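Local coordinates for adhesion G-protein coupled receptor G6 (Danio rerio, PDB 6V55) that is an adhesion G-protein coupled receptor linked to myelination, whose large glycosylated, calcium-binding extracellular region probably serves cell adhesion and helps control signalling, at residues T34-A39 / G88-V93; G40-I45 / L84-N89; V7-S12 / I108-V113; R118-T123 / S309-D314. One frame throughout, in Å; residues are numbered along the deposited sequence.

Contact 1. Residues T34-A39 / G88-V93; sequences TIQAPA and GNVMEV. With NAG (2-acetamido-2-deoxy-beta-D-glucopyranose), chain E.
The side-chain amide of Asn89 meets the carbonyl of Ala37 obliquely: ND2 donates to Ala37 O at 2.9 Å, yet the acceptor lies 34° out of the amide plane, and the donor stands above the plane of the carbonyl. A chi1 of 54° sets Asn89 CG in the crowded position between backbone N and carbonyl carbon. A second flat group, the Glu92 carboxylate, stands beside Thr34, with OE2 3.3 Å from Thr34 OG1; the Gln36 amide stands alongside Val90, OE1 being 3.8 Å from Val90 CG2. Thr34 OG1, 3.4 Å from O5 of a glycan sugar, is hydrogen-bonded to Asn32, while Glu92 OE1 has a long, weak ion pair with Lys66. The strands run antiparallel. Ile35 N bonds to Met91 O at 2.7 Å, almost along the C=O axis, and Met91 N returns a bond to Ile35 O; Ala37 N then reaches Asn89 O. Thr34 and Val90, beta-branched residues suited to extended chain, cross obliquely, Thr34 CG2 being 3.7 Å from Val90 CG1. Ile35 and Met91 turn to the opposite face, against Val43 and Ile45 of the second sheet in the CUB sandwich. The chemistry is thus two-sided: polar groups and sugar mixed with the methyls of Val90 and Thr34 on one face, hydrocarbon and sulfur on the other, while Asn89 prolongs the pairing past the strand end with its own carbonyl and its side-chain amide.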
loop_
_atom_site.group_PDB
_atom_site.type_symbol
_atom_site.label_atom_id
_atom_site.label_comp_id
_atom_site.label_asym_id
_atom_site.label_seq_id
_atom_site.Cartn_x
_atom_site.Cartn_y
_atom_site.Cartn_z
ATOM N N THR A 34 6.469 1.379 6.464
ATOM C CA THR A 34 7.234 2.622 6.499
ATOM C C THR A 34 8.716 2.286 6.339
ATOM O O THR A 34 9.264 1.479 7.088
ATOM C CB THR A 34 6.951 3.392 7.792
ATOM O OG1 THR A 34 5.709 4.094 7.654
ATOM C CG2 THR A 34 8.038 4.408 8.097
ATOM N N ILE A 35 9.356 2.872 5.341
ATOM C CA ILE A 35 10.765 2.622 5.069
ATOM C C ILE A 35 11.555 3.835 5.521
ATOM O O ILE A 35 11.355 4.935 4.992
ATOM C CB ILE A 35 11.012 2.348 3.586
ATOM C CG1 ILE A 35 9.949 1.391 3.041
ATOM C CG2 ILE A 35 12.399 1.813 3.424
ATOM C CD1 ILE A 35 9.914 1.287 1.520
ATOM N N GLN A 36 12.459 3.645 6.484
ATOM C CA GLN A 36 13.215 4.758 7.044
ATOM C C GLN A 36 14.708 4.556 6.853
ATOM O O GLN A 36 15.253 3.496 7.183
ATOM C CB GLN A 36 12.910 4.963 8.517
ATOM C CG GLN A 36 13.390 6.306 8.997
ATOM C CD GLN A 36 12.670 6.759 10.232
ATOM O OE1 GLN A 36 12.520 7.963 10.470
ATOM N NE2 GLN A 36 12.194 5.798 11.026
ATOM N N ALA A 37 15.355 5.580 6.319
ATOM C CA ALA A 37 16.781 5.688 6.101
ATOM C C ALA A 37 17.362 6.751 7.037
ATOM O O ALA A 37 16.624 7.610 7.538
ATOM C CB ALA A 37 17.037 6.057 4.629
ATOM N N PRO A 38 18.707 6.728 7.314
ATOM C CA PRO A 38 19.314 7.835 8.079
ATOM C C PRO A 38 19.372 9.144 7.295
ATOM O O PRO A 38 19.028 9.176 6.106
ATOM C CB PRO A 38 20.720 7.315 8.399
ATOM C CG PRO A 38 20.976 6.240 7.373
ATOM C CD PRO A 38 19.655 5.603 7.153
ATOM N N ALA A 39 19.882 10.205 7.938
ATOM C CA ALA A 39 19.607 11.590 7.540
ATOM C C ALA A 39 20.211 11.998 6.198
ATOM O O ALA A 39 19.737 12.974 5.602
ATOM C CB ALA A 39 20.098 12.551 8.625
ATOM N N GLY A 88 12.555 13.130 1.217
ATOM C CA GLY A 88 13.336 12.993 2.431
ATOM C C GLY A 88 13.814 11.570 2.629
ATOM O O GLY A 88 13.990 10.805 1.672
ATOM N N ASN A 89 14.019 11.194 3.881
ATOM C CA ASN A 89 14.562 9.879 4.166
ATOM C C ASN A 89 13.502 8.851 4.531
ATOM O O ASN A 89 13.856 7.702 4.811
ATOM C CB ASN A 89 15.598 9.966 5.284
ATOM C CG ASN A 89 15.060 10.628 6.508
ATOM O OD1 ASN A 89 14.073 11.364 6.447
ATOM N ND2 ASN A 89 15.711 10.387 7.637
ATOM N N VAL A 90 12.218 9.215 4.549
ATOM C CA VAL A 90 11.155 8.258 4.851
ATOM C C VAL A 90 10.236 8.095 3.641
ATOM O O VAL A 90 9.746 9.083 3.080
ATOM C CB VAL A 90 10.337 8.652 6.093
ATOM C CG1 VAL A 90 9.677 7.434 6.634
ATOM C CG2 VAL A 90 11.222 9.250 7.171
ATOM N N MET A 91 9.995 6.843 3.253
ATOM C CA MET A 91 8.996 6.488 2.251
ATOM C C MET A 91 7.997 5.517 2.871
ATOM O O MET A 91 8.400 4.496 3.435
ATOM C CB MET A 91 9.640 5.854 1.019
ATOM C CG MET A 91 8.625 5.389 -0.008
ATOM S SD MET A 91 8.431 6.598 -1.314
ATOM C CE MET A 91 9.808 6.111 -2.324
ATOM N N GLU A 92 6.701 5.819 2.750
ATOM C CA GLU A 92 5.632 5.000 3.313
ATOM C C GLU A 92 4.771 4.441 2.185
ATOM O O GLU A 92 4.351 5.191 1.298
ATOM C CB GLU A 92 4.779 5.825 4.287
ATOM C CG GLU A 92 5.619 6.547 5.335
ATOM C CD GLU A 92 4.811 7.155 6.467
ATOM O OE1 GLU A 92 3.610 7.449 6.290
ATOM O OE2 GLU A 92 5.386 7.344 7.556
ATOM N N VAL A 93 4.514 3.130 2.223
ATOM C CA VAL A 93 3.696 2.421 1.236
ATOM C C VAL A 93 2.491 1.820 1.952
ATOM O O VAL A 93 2.651 0.953 2.817
ATOM C CB VAL A 93 4.484 1.311 0.526
ATOM C CG1 VAL A 93 3.567 0.518 -0.400
ATOM C CG2 VAL A 93 5.633 1.884 -0.253
HETATM C C1 NAG E . 2.617 4.346 9.499
HETATM C C2 NAG E . 1.788 5.422 10.238
HETATM C C3 NAG E . 2.706 6.525 10.787
HETATM C C4 NAG E . 3.782 5.939 11.690
HETATM C C5 NAG E . 4.587 4.884 10.924
HETATM C C6 NAG E . 5.562 4.154 11.811
HETATM C C7 NAG E . -0.450 5.448 9.215
HETATM C C8 NAG E . -1.417 6.241 8.386
HETATM N N2 NAG E . 0.750 6.006 9.404
HETATM O O3 NAG E . 1.945 7.495 11.506
HETATM O O4 NAG E . 4.641 6.979 12.156
HETATM O O5 NAG E . 3.714 3.878 10.375
HETATM O O6 NAG E . 4.945 3.036 12.436
HETATM O O7 NAG E . -0.739 4.349 9.688
#

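Contact 2. Residues G40-I45 / L84-N89; sequences GFIVQI and LNSTGN. With NAG (2-acetamido-2-deoxy-beta-D-glucopyranose), chain H.
Ser86 carries its hydroxyl in the crowded position between backbone N and carbonyl carbon (chi1 66°), which turns OG back onto the neighbouring strand to accept from Val43 N at 2.6 Å. Its own N donates to Val43 O at 2.8 Å, nearly along the C=O axis, so one small residue meets both polar backbone groups of Val43 where the chain leaves strand 83-85. A serine suits the place because its OG stands in for a backbone carbonyl. Further along, Ile45 and Leu84 form a hydrogen-bonded antiparallel pair, and their side chains lie side by side, Ile45 CG1 against Leu84 CB at 4.1 Å. Ile42 has its CG1 in the crowded position too, while CG2 is anti to the carbonyl carbon. The branches therefore part: CD1 comes to 3.4 Å from Asn85 OD1, whereas CG2 faces Gly88 O at 3.5 Å. An alanine at Ile42 lacks CG1, CG2 and CD1, and would probably leave Asn85 OD1 and the turn from Ser86 to Gly88 less well packed. Asn85 has a chi1 of -116°, away from any staggered position, and its ND2 is joined to C1 of a sugar by a bond of 1.5 Å. Gln44, extended with CG anti to the backbone N, lays its amide only 18° from the plane of the Asn85 amide, and its CB lies 3.4 Å from Asn85 OD1. Asn85-Ser86-Thr87 reads as a glycosylation sequon: backbone bonds of Leu84 and Ser86, on either side of Asn85, hold the edge strand in place while the modified nitrogen carries the sugar.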
loop_
_atom_site.group_PDB
_atom_site.type_symbol
_atom_site.label_atom_id
_atom_site.label_comp_id
_atom_site.label_asym_id
_atom_site.label_seq_id
_atom_site.Cartn_x
_atom_site.Cartn_y
_atom_site.Cartn_z
ATOM N N GLY A 40 21.205 11.272 5.688
ATOM C CA GLY A 40 21.809 11.668 4.425
ATOM C C GLY A 40 21.402 10.824 3.233
ATOM O O GLY A 40 22.068 10.836 2.191
ATOM N N PHE A 41 20.304 10.083 3.374
ATOM C CA PHE A 41 19.887 9.107 2.378
ATOM C C PHE A 41 18.432 9.360 2.001
ATOM O O PHE A 41 17.679 9.981 2.747
ATOM C CB PHE A 41 20.089 7.675 2.904
ATOM C CG PHE A 41 21.539 7.291 3.058
ATOM C CD1 PHE A 41 22.234 7.562 4.235
ATOM C CD2 PHE A 41 22.206 6.654 2.022
ATOM C CE1 PHE A 41 23.576 7.215 4.364
ATOM C CE2 PHE A 41 23.549 6.315 2.122
ATOM C CZ PHE A 41 24.236 6.586 3.298
ATOM N N ILE A 42 18.054 8.922 0.803
ATOM C CA ILE A 42 16.655 8.890 0.397
ATOM C C ILE A 42 16.279 7.439 0.092
ATOM O O ILE A 42 17.137 6.563 0.002
ATOM C CB ILE A 42 16.359 9.809 -0.809
ATOM C CG1 ILE A 42 17.110 9.348 -2.059
ATOM C CG2 ILE A 42 16.696 11.242 -0.493
ATOM C CD1 ILE A 42 16.542 9.936 -3.341
ATOM N N VAL A 43 14.982 7.182 -0.051
ATOM C CA VAL A 43 14.482 5.830 -0.290
ATOM C C VAL A 43 13.955 5.744 -1.720
ATOM O O VAL A 43 13.150 6.583 -2.149
ATOM C CB VAL A 43 13.390 5.442 0.724
ATOM C CG1 VAL A 43 12.909 4.031 0.458
ATOM C CG2 VAL A 43 13.898 5.582 2.159
ATOM N N GLN A 44 14.415 4.738 -2.457
ATOM C CA GLN A 44 13.912 4.435 -3.787
ATOM C C GLN A 44 13.192 3.095 -3.758
ATOM O O GLN A 44 13.791 2.080 -3.382
ATOM C CB GLN A 44 15.058 4.374 -4.779
ATOM C CG GLN A 44 14.590 4.301 -6.183
ATOM C CD GLN A 44 15.707 3.993 -7.139
ATOM O OE1 GLN A 44 16.519 3.089 -6.910
ATOM N NE2 GLN A 44 15.792 4.784 -8.200
ATOM N N ILE A 45 11.920 3.075 -4.156
ATOM C CA ILE A 45 11.207 1.817 -4.282
ATOM C C ILE A 45 11.090 1.471 -5.755
ATOM O O ILE A 45 11.203 2.317 -6.640
ATOM C CB ILE A 45 9.813 1.811 -3.617
ATOM C CG1 ILE A 45 8.833 2.699 -4.388
ATOM C CG2 ILE A 45 9.894 2.193 -2.148
ATOM C CD1 ILE A 45 7.400 2.582 -3.895
ATOM N N LEU A 84 9.947 4.916 -7.799
ATOM C CA LEU A 84 9.630 6.186 -7.163
ATOM C C LEU A 84 10.657 6.507 -6.089
ATOM O O LEU A 84 11.299 5.618 -5.516
ATOM C CB LEU A 84 8.234 6.186 -6.546
ATOM C CG LEU A 84 7.102 5.691 -7.454
ATOM C CD1 LEU A 84 5.776 5.815 -6.737
ATOM C CD2 LEU A 84 7.047 6.432 -8.795
ATOM N N ASN A 85 10.797 7.798 -5.814
ATOM C CA ASN A 85 11.939 8.312 -5.088
ATOM C C ASN A 85 11.446 9.261 -4.011
ATOM O O ASN A 85 10.733 10.225 -4.314
ATOM C CB ASN A 85 12.914 9.008 -6.060
ATOM C CG ASN A 85 14.246 8.300 -6.120
ATOM O OD1 ASN A 85 14.644 7.720 -5.107
ATOM N ND2 ASN A 85 14.956 8.319 -7.276
ATOM N N SER A 86 11.813 8.981 -2.758
ATOM C CA SER A 86 11.429 9.841 -1.641
ATOM C C SER A 86 12.225 11.142 -1.630
ATOM O O SER A 86 13.414 11.169 -1.962
ATOM C CB SER A 86 11.630 9.117 -0.312
ATOM O OG SER A 86 13.009 8.865 -0.088
ATOM N N THR A 87 11.561 12.222 -1.225
ATOM C CA THR A 87 12.223 13.520 -1.172
ATOM C C THR A 87 13.027 13.692 0.115
ATOM O O THR A 87 14.087 14.326 0.108
ATOM C CB THR A 87 11.180 14.627 -1.340
ATOM O OG1 THR A 87 10.182 14.506 -0.326
ATOM C CG2 THR A 87 10.502 14.472 -2.687
ATOM N N GLY A 88 12.555 13.130 1.217
ATOM C CA GLY A 88 13.336 12.993 2.431
ATOM C C GLY A 88 13.814 11.570 2.629
ATOM O O GLY A 88 13.990 10.805 1.672
ATOM N N ASN A 89 14.019 11.194 3.881
ATOM C CA ASN A 89 14.562 9.879 4.166
ATOM C C ASN A 89 13.502 8.851 4.531
ATOM O O ASN A 89 13.856 7.702 4.811
ATOM C CB ASN A 89 15.598 9.966 5.284
ATOM C CG ASN A 89 15.060 10.628 6.508
ATOM O OD1 ASN A 89 14.073 11.364 6.447
ATOM N ND2 ASN A 89 15.711 10.387 7.637
HETATM C C1 NAG H . 14.780 8.898 -8.601
HETATM C C2 NAG H . 16.021 8.512 -9.462
HETATM C C3 NAG H . 15.857 9.033 -10.900
HETATM C C4 NAG H . 14.559 8.512 -11.509
HETATM C C5 NAG H . 13.372 8.956 -10.654
HETATM C C6 NAG H . 12.062 8.391 -11.155
HETATM C C7 NAG H . 18.440 8.408 -8.941
HETATM C C8 NAG H . 19.579 9.097 -8.242
HETATM N N2 NAG H . 17.248 9.020 -8.861
HETATM O O3 NAG H . 16.965 8.655 -11.713
HETATM O O4 NAG H . 14.404 8.990 -12.842
HETATM O O5 NAG H . 13.537 8.487 -9.300
HETATM O O6 NAG H . 10.954 9.200 -10.782
HETATM O O7 NAG H . 18.595 7.355 -9.559
#

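Contact 3. Residues V7-S12 / I108-V113; sequences VVLTDS and ISYKQV
In the CUB beta-sandwich the chain crosses from strand 8-9, at the border of one sheet, to strand 13-17, at the border of the other, and this crossing packs on strand 105-114. Tyr110 carries most of the contact, its CG taking the crowded position between backbone N and carbonyl carbon (chi1 63°). The ring is thereby swung against the crossing chain, where it also touches Phe16 and Ile35. Leu9 crosses it at about a right angle: its CD1 meets Tyr110 CE1 at 3.6 Å, approaching obliquely, and its CB sits 3.5 Å from Tyr110 OH. At the ring edge, in the plane, Asp11 O lies 3.7 Å from Tyr110 CE2. A tyrosine suits the place, long enough to bridge from its strand to Leu9 while its hydroxyl end rests against Leu9 CB. An alanine here lacks the ring, and would probably leave Leu9 poorly packed and the crossing chain more loosely held. Beside the ring, Gln112 N donates to Ser12 O at 2.8 Å, nearly along the C=O axis, at the point where the chain enters strand 13-17. The Gln112 side chain, with CG anti to the carbonyl carbon and extended beyond, runs alongside the backbone of 10-12. Its NE2 comes to 3.1 Å from Asp11 O, and its amide end touches Ala37 and Pro38. A chain passing from the border of one sheet to that of the other is what a two-sheet sandwich such as the CUB fold requires; here Tyr110 and the Gln112 N to Ser12 O bond hold it.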
loop_
_atom_site.group_PDB
_atom_site.type_symbol
_atom_site.label_atom_id
_atom_site.label_comp_id
_atom_site.label_asym_id
_atom_site.label_seq_id
_atom_site.Cartn_x
_atom_site.Cartn_y
_atom_site.Cartn_z
ATOM N N VAL A 7 4.856 -2.646 9.465
ATOM C CA VAL A 7 6.222 -2.705 9.969
ATOM C C VAL A 7 6.959 -1.414 9.617
ATOM O O VAL A 7 6.477 -0.574 8.855
ATOM C CB VAL A 7 6.998 -3.917 9.408
ATOM C CG1 VAL A 7 6.697 -5.178 10.203
ATOM C CG2 VAL A 7 6.648 -4.110 7.947
ATOM N N VAL A 8 8.152 -1.279 10.196
ATOM C CA VAL A 8 9.109 -0.228 9.866
ATOM C C VAL A 8 10.388 -0.913 9.408
ATOM O O VAL A 8 11.008 -1.655 10.180
ATOM C CB VAL A 8 9.383 0.713 11.050
ATOM C CG1 VAL A 8 10.572 1.622 10.754
ATOM C CG2 VAL A 8 8.176 1.563 11.327
ATOM N N LEU A 9 10.778 -0.679 8.160
ATOM C CA LEU A 9 11.913 -1.374 7.565
ATOM C C LEU A 9 13.107 -0.427 7.537
ATOM O O LEU A 9 13.009 0.681 6.996
ATOM C CB LEU A 9 11.567 -1.883 6.164
ATOM C CG LEU A 9 10.227 -2.631 6.083
ATOM C CD1 LEU A 9 9.857 -3.031 4.654
ATOM C CD2 LEU A 9 10.247 -3.852 6.991
ATOM N N THR A 10 14.223 -0.850 8.147
ATOM C CA THR A 10 15.389 0.010 8.330
ATOM C C THR A 10 16.662 -0.528 7.688
ATOM O O THR A 10 17.720 0.079 7.872
ATOM C CB THR A 10 15.680 0.245 9.824
ATOM O OG1 THR A 10 16.057 -0.994 10.439
ATOM C CG2 THR A 10 14.480 0.827 10.555
ATOM N N ASP A 11 16.611 -1.643 6.960
ATOM C CA ASP A 11 17.821 -2.172 6.345
ATOM C C ASP A 11 18.196 -1.350 5.113
ATOM O O ASP A 11 17.409 -0.530 4.621
ATOM C CB ASP A 11 17.645 -3.643 5.975
ATOM C CG ASP A 11 17.714 -4.565 7.187
ATOM O OD1 ASP A 11 18.021 -4.073 8.301
ATOM O OD2 ASP A 11 17.471 -5.785 7.012
ATOM N N SER A 12 19.430 -1.574 4.624
ATOM C CA SER A 12 19.962 -0.774 3.519
ATOM C C SER A 12 19.270 -1.108 2.205
ATOM O O SER A 12 19.113 -0.233 1.344
ATOM C CB SER A 12 21.474 -0.983 3.383
ATOM O OG SER A 12 21.778 -1.907 2.344
ATOM N N ILE A 108 7.592 -5.380 -3.971
ATOM C CA ILE A 108 8.290 -4.103 -3.986
ATOM C C ILE A 108 9.694 -4.301 -3.421
ATOM O O ILE A 108 9.866 -4.937 -2.375
ATOM C CB ILE A 108 7.511 -3.056 -3.173
ATOM C CG1 ILE A 108 6.135 -2.805 -3.793
ATOM C CG2 ILE A 108 8.282 -1.752 -3.020
ATOM C CD1 ILE A 108 5.295 -1.846 -2.958
ATOM N N SER A 109 10.696 -3.782 -4.120
ATOM C CA SER A 109 12.064 -3.734 -3.622
ATOM C C SER A 109 12.379 -2.317 -3.167
ATOM O O SER A 109 12.103 -1.359 -3.893
ATOM C CB SER A 109 13.046 -4.146 -4.712
ATOM O OG SER A 109 13.121 -3.131 -5.703
ATOM N N TYR A 110 12.965 -2.184 -1.979
ATOM C CA TYR A 110 13.390 -0.886 -1.482
ATOM C C TYR A 110 14.906 -0.838 -1.347
ATOM O O TYR A 110 15.574 -1.860 -1.178
ATOM C CB TYR A 110 12.733 -0.545 -0.145
ATOM C CG TYR A 110 13.055 -1.442 1.033
ATOM C CD1 TYR A 110 12.345 -2.622 1.236
ATOM C CD2 TYR A 110 14.023 -1.077 1.980
ATOM C CE1 TYR A 110 12.602 -3.436 2.318
ATOM C CE2 TYR A 110 14.287 -1.891 3.080
ATOM C CZ TYR A 110 13.570 -3.078 3.237
ATOM O OH TYR A 110 13.802 -3.916 4.314
ATOM N N LYS A 111 15.434 0.381 -1.401
ATOM C CA LYS A 111 16.861 0.625 -1.550
ATOM C C LYS A 111 17.174 1.977 -0.923
ATOM O O LYS A 111 16.474 2.960 -1.201
ATOM C CB LYS A 111 17.234 0.609 -3.037
ATOM C CG LYS A 111 18.660 0.264 -3.375
ATOM C CD LYS A 111 19.068 0.955 -4.681
ATOM C CE LYS A 111 19.662 -0.017 -5.705
ATOM N NZ LYS A 111 19.912 0.699 -6.988
ATOM N N GLN A 112 18.188 2.020 -0.053
ATOM C CA GLN A 112 18.696 3.274 0.501
ATOM C C GLN A 112 19.709 3.879 -0.472
ATOM O O GLN A 112 20.738 3.263 -0.780
ATOM C CB GLN A 112 19.340 3.051 1.865
ATOM C CG GLN A 112 18.378 2.642 2.950
ATOM C CD GLN A 112 18.986 2.774 4.345
ATOM O OE1 GLN A 112 20.103 3.281 4.501
ATOM N NE2 GLN A 112 18.242 2.336 5.369
ATOM N N VAL A 113 19.408 5.080 -0.960
ATOM C CA VAL A 113 20.210 5.767 -1.961
ATOM C C VAL A 113 20.701 7.066 -1.344
ATOM O O VAL A 113 19.902 7.826 -0.779
ATOM C CB VAL A 113 19.403 6.033 -3.248
ATOM C CG1 VAL A 113 20.185 6.937 -4.228
ATOM C CG2 VAL A 113 19.013 4.719 -3.918
#

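Contact 4. Residues R118-T123 / S309-D314; sequences RNQKVT and SSTQTD
Close packing in this contact runs from Gln120 to Val122 against Ser310 to Gln312, chiefly through backbone. Gln312 N donates to Lys121 O at 3.1 Å, almost straight at the hydrogen (167°), though it stands above the carbonyl plane. On either side of it CA-H...O contacts fill in: Val122 CA reaches Ser310 O at 3.3 Å, and Gln120 CA reaches Gln312 O at the same distance. Gln120 and Thr311 lie side by side, pointing the same way. Val122 has CG1 anti to the backbone N and sets its branches against Ile270, Leu132 and Trp299, a beta-branched, apolar residue suited to an extended chain in a buried place. This belongs to the pentaxin-like domain, a beta-sandwich of the concanavalin kind, where strand 122-123 borders the larger sheet and the chain after strand 304-305 runs back obliquely, 135° from the direction of 119-123. Lys121 is packed too: bent at chi2 (82°), it lays CD and CE against Asp314 CB, with Lys121 NZ 3.6 Å from Asp314 CB. Lys121 NZ is 4.9 Å from Asp314 OD1, too far for a salt bridge, though the charges probably still attract, while the ammonium makes a cation-pi contact with Tyr271. The solvent side is looser. There Thr313 CG2 approaches Asn119 O at 3.3 Å, and a water links Asn119 OD1 (2.7 Å) weakly to Asp314 O.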
loop_
_atom_site.group_PDB
_atom_site.type_symbol
_atom_site.label_atom_id
_atom_site.label_comp_id
_atom_site.label_asym_id
_atom_site.label_seq_id
_atom_site.Cartn_x
_atom_site.Cartn_y
_atom_site.Cartn_z
ATOM N N ARG A 118 25.997 16.532 -6.193
ATOM C CA ARG A 118 25.554 17.724 -6.907
ATOM C C ARG A 118 24.276 18.350 -6.350
ATOM O O ARG A 118 23.791 19.333 -6.924
ATOM C CB ARG A 118 25.367 17.397 -8.383
ATOM C CG ARG A 118 26.659 17.439 -9.161
ATOM C CD ARG A 118 26.379 17.337 -10.637
ATOM N NE ARG A 118 27.068 16.188 -11.209
ATOM C CZ ARG A 118 28.281 16.232 -11.746
ATOM N NH1 ARG A 118 28.956 17.375 -11.800
ATOM N NH2 ARG A 118 28.815 15.124 -12.234
ATOM N N ASN A 119 23.708 17.797 -5.281
ATOM C CA ASN A 119 22.686 18.461 -4.487
ATOM C C ASN A 119 23.248 18.948 -3.168
ATOM O O ASN A 119 22.484 19.195 -2.234
ATOM C CB ASN A 119 21.502 17.520 -4.219
ATOM C CG ASN A 119 20.592 17.375 -5.421
ATOM O OD1 ASN A 119 20.084 18.376 -5.959
ATOM N ND2 ASN A 119 20.387 16.131 -5.865
ATOM N N GLN A 120 24.569 19.038 -3.044
ATOM C CA GLN A 120 25.200 19.401 -1.782
ATOM C C GLN A 120 26.320 20.412 -2.006
ATOM O O GLN A 120 27.048 20.348 -2.998
ATOM C CB GLN A 120 25.763 18.155 -1.058
ATOM C CG GLN A 120 24.718 17.174 -0.547
ATOM C CD GLN A 120 25.307 15.845 -0.196
ATOM O OE1 GLN A 120 26.093 15.296 -0.962
ATOM N NE2 GLN A 120 24.924 15.300 0.959
ATOM N N LYS A 121 26.454 21.342 -1.075
ATOM C CA LYS A 121 27.578 22.263 -0.994
ATOM C C LYS A 121 28.432 21.806 0.184
ATOM O O LYS A 121 27.992 20.993 1.001
ATOM C CB LYS A 121 27.079 23.711 -0.828
ATOM C CG LYS A 121 26.594 24.384 -2.155
ATOM C CD LYS A 121 25.132 24.025 -2.556
ATOM C CE LYS A 121 24.693 24.598 -3.921
ATOM N NZ LYS A 121 23.558 23.818 -4.523
ATOM N N VAL A 122 29.684 22.262 0.253
ATOM C CA VAL A 122 30.642 21.688 1.206
ATOM C C VAL A 122 31.352 22.798 1.970
ATOM O O VAL A 122 31.994 23.661 1.362
ATOM C CB VAL A 122 31.663 20.758 0.515
ATOM C CG1 VAL A 122 32.803 20.413 1.438
ATOM C CG2 VAL A 122 31.005 19.443 0.099
ATOM N N THR A 123 31.263 22.761 3.303
ATOM C CA THR A 123 32.000 23.705 4.143
ATOM C C THR A 123 33.467 23.279 4.268
ATOM O O THR A 123 33.752 22.145 4.661
ATOM C CB THR A 123 31.334 23.800 5.519
ATOM O OG1 THR A 123 29.997 24.301 5.371
ATOM C CG2 THR A 123 32.125 24.723 6.454
ATOM N N SER A 309 29.139 15.899 8.184
ATOM C CA SER A 309 29.239 17.160 8.916
ATOM C C SER A 309 29.575 18.348 8.018
ATOM O O SER A 309 29.409 19.494 8.453
ATOM C CB SER A 309 30.314 17.054 10.003
ATOM O OG SER A 309 30.335 15.761 10.582
ATOM N N SER A 310 30.063 18.113 6.796
ATOM C CA SER A 310 30.373 19.184 5.858
ATOM C C SER A 310 29.580 19.045 4.555
ATOM O O SER A 310 30.098 19.339 3.478
ATOM C CB SER A 310 31.871 19.228 5.556
ATOM O OG SER A 310 32.645 18.916 6.705
ATOM N N THR A 311 28.323 18.577 4.604
ATOM C CA THR A 311 27.436 18.628 3.439
ATOM C C THR A 311 26.125 19.314 3.799
ATOM O O THR A 311 25.458 18.911 4.757
ATOM C CB THR A 311 27.109 17.236 2.853
ATOM O OG1 THR A 311 26.189 16.539 3.716
ATOM C CG2 THR A 311 28.361 16.392 2.584
ATOM N N GLN A 312 25.736 20.317 3.006
ATOM C CA GLN A 312 24.474 21.035 3.130
ATOM C C GLN A 312 23.583 20.732 1.919
ATOM O O GLN A 312 23.814 19.782 1.186
ATOM C CB GLN A 312 24.743 22.528 3.288
ATOM C CG GLN A 312 24.960 22.965 4.717
ATOM C CD GLN A 312 24.833 24.468 4.870
ATOM O OE1 GLN A 312 25.445 25.067 5.757
ATOM N NE2 GLN A 312 24.048 25.092 3.989
ATOM N N THR A 313 22.516 21.511 1.745
ATOM C CA THR A 313 21.616 21.383 0.600
ATOM C C THR A 313 21.152 22.797 0.252
ATOM O O THR A 313 21.149 23.685 1.117
ATOM C CB THR A 313 20.411 20.436 0.891
ATOM O OG1 THR A 313 20.804 19.357 1.754
ATOM C CG2 THR A 313 19.824 19.822 -0.391
ATOM N N ASP A 314 20.783 23.007 -1.019
ATOM C CA ASP A 314 20.459 24.328 -1.552
ATOM C C ASP A 314 19.770 24.169 -2.903
ATOM O O ASP A 314 20.039 23.210 -3.636
ATOM C CB ASP A 314 21.729 25.182 -1.716
ATOM C CG ASP A 314 21.467 26.675 -1.673
ATOM O OD1 ASP A 314 20.613 27.170 -2.442
ATOM O OD2 ASP A 314 22.142 27.360 -0.869
HETATM O O HOH W 1 20.162 21.093 -6.195
#

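Contacts 1, 2 and 3 belong to one CUB sandwich, and contact 4 to the pentaxin-like domain that follows, its centre about 17 to 24 Å from theirs. Contact 1 ties neighbouring strands of one sheet and contact 2 those of the other; they share Gly88 and Asn89, and their apolar faces meet between the sheets. Contact 3 links the two sheets: strand 8-9 adjoins strand 30-36 of contact 1, and strand 105-114 adjoins strand 41-51 of contact 2. Contacts 1, 2 and 4 are partly buried, whereas contact 3 lies at the surface. Backbone bonding is richest in contacts 1 and 2, an aromatic dominates contact 3, and water enters contact 4.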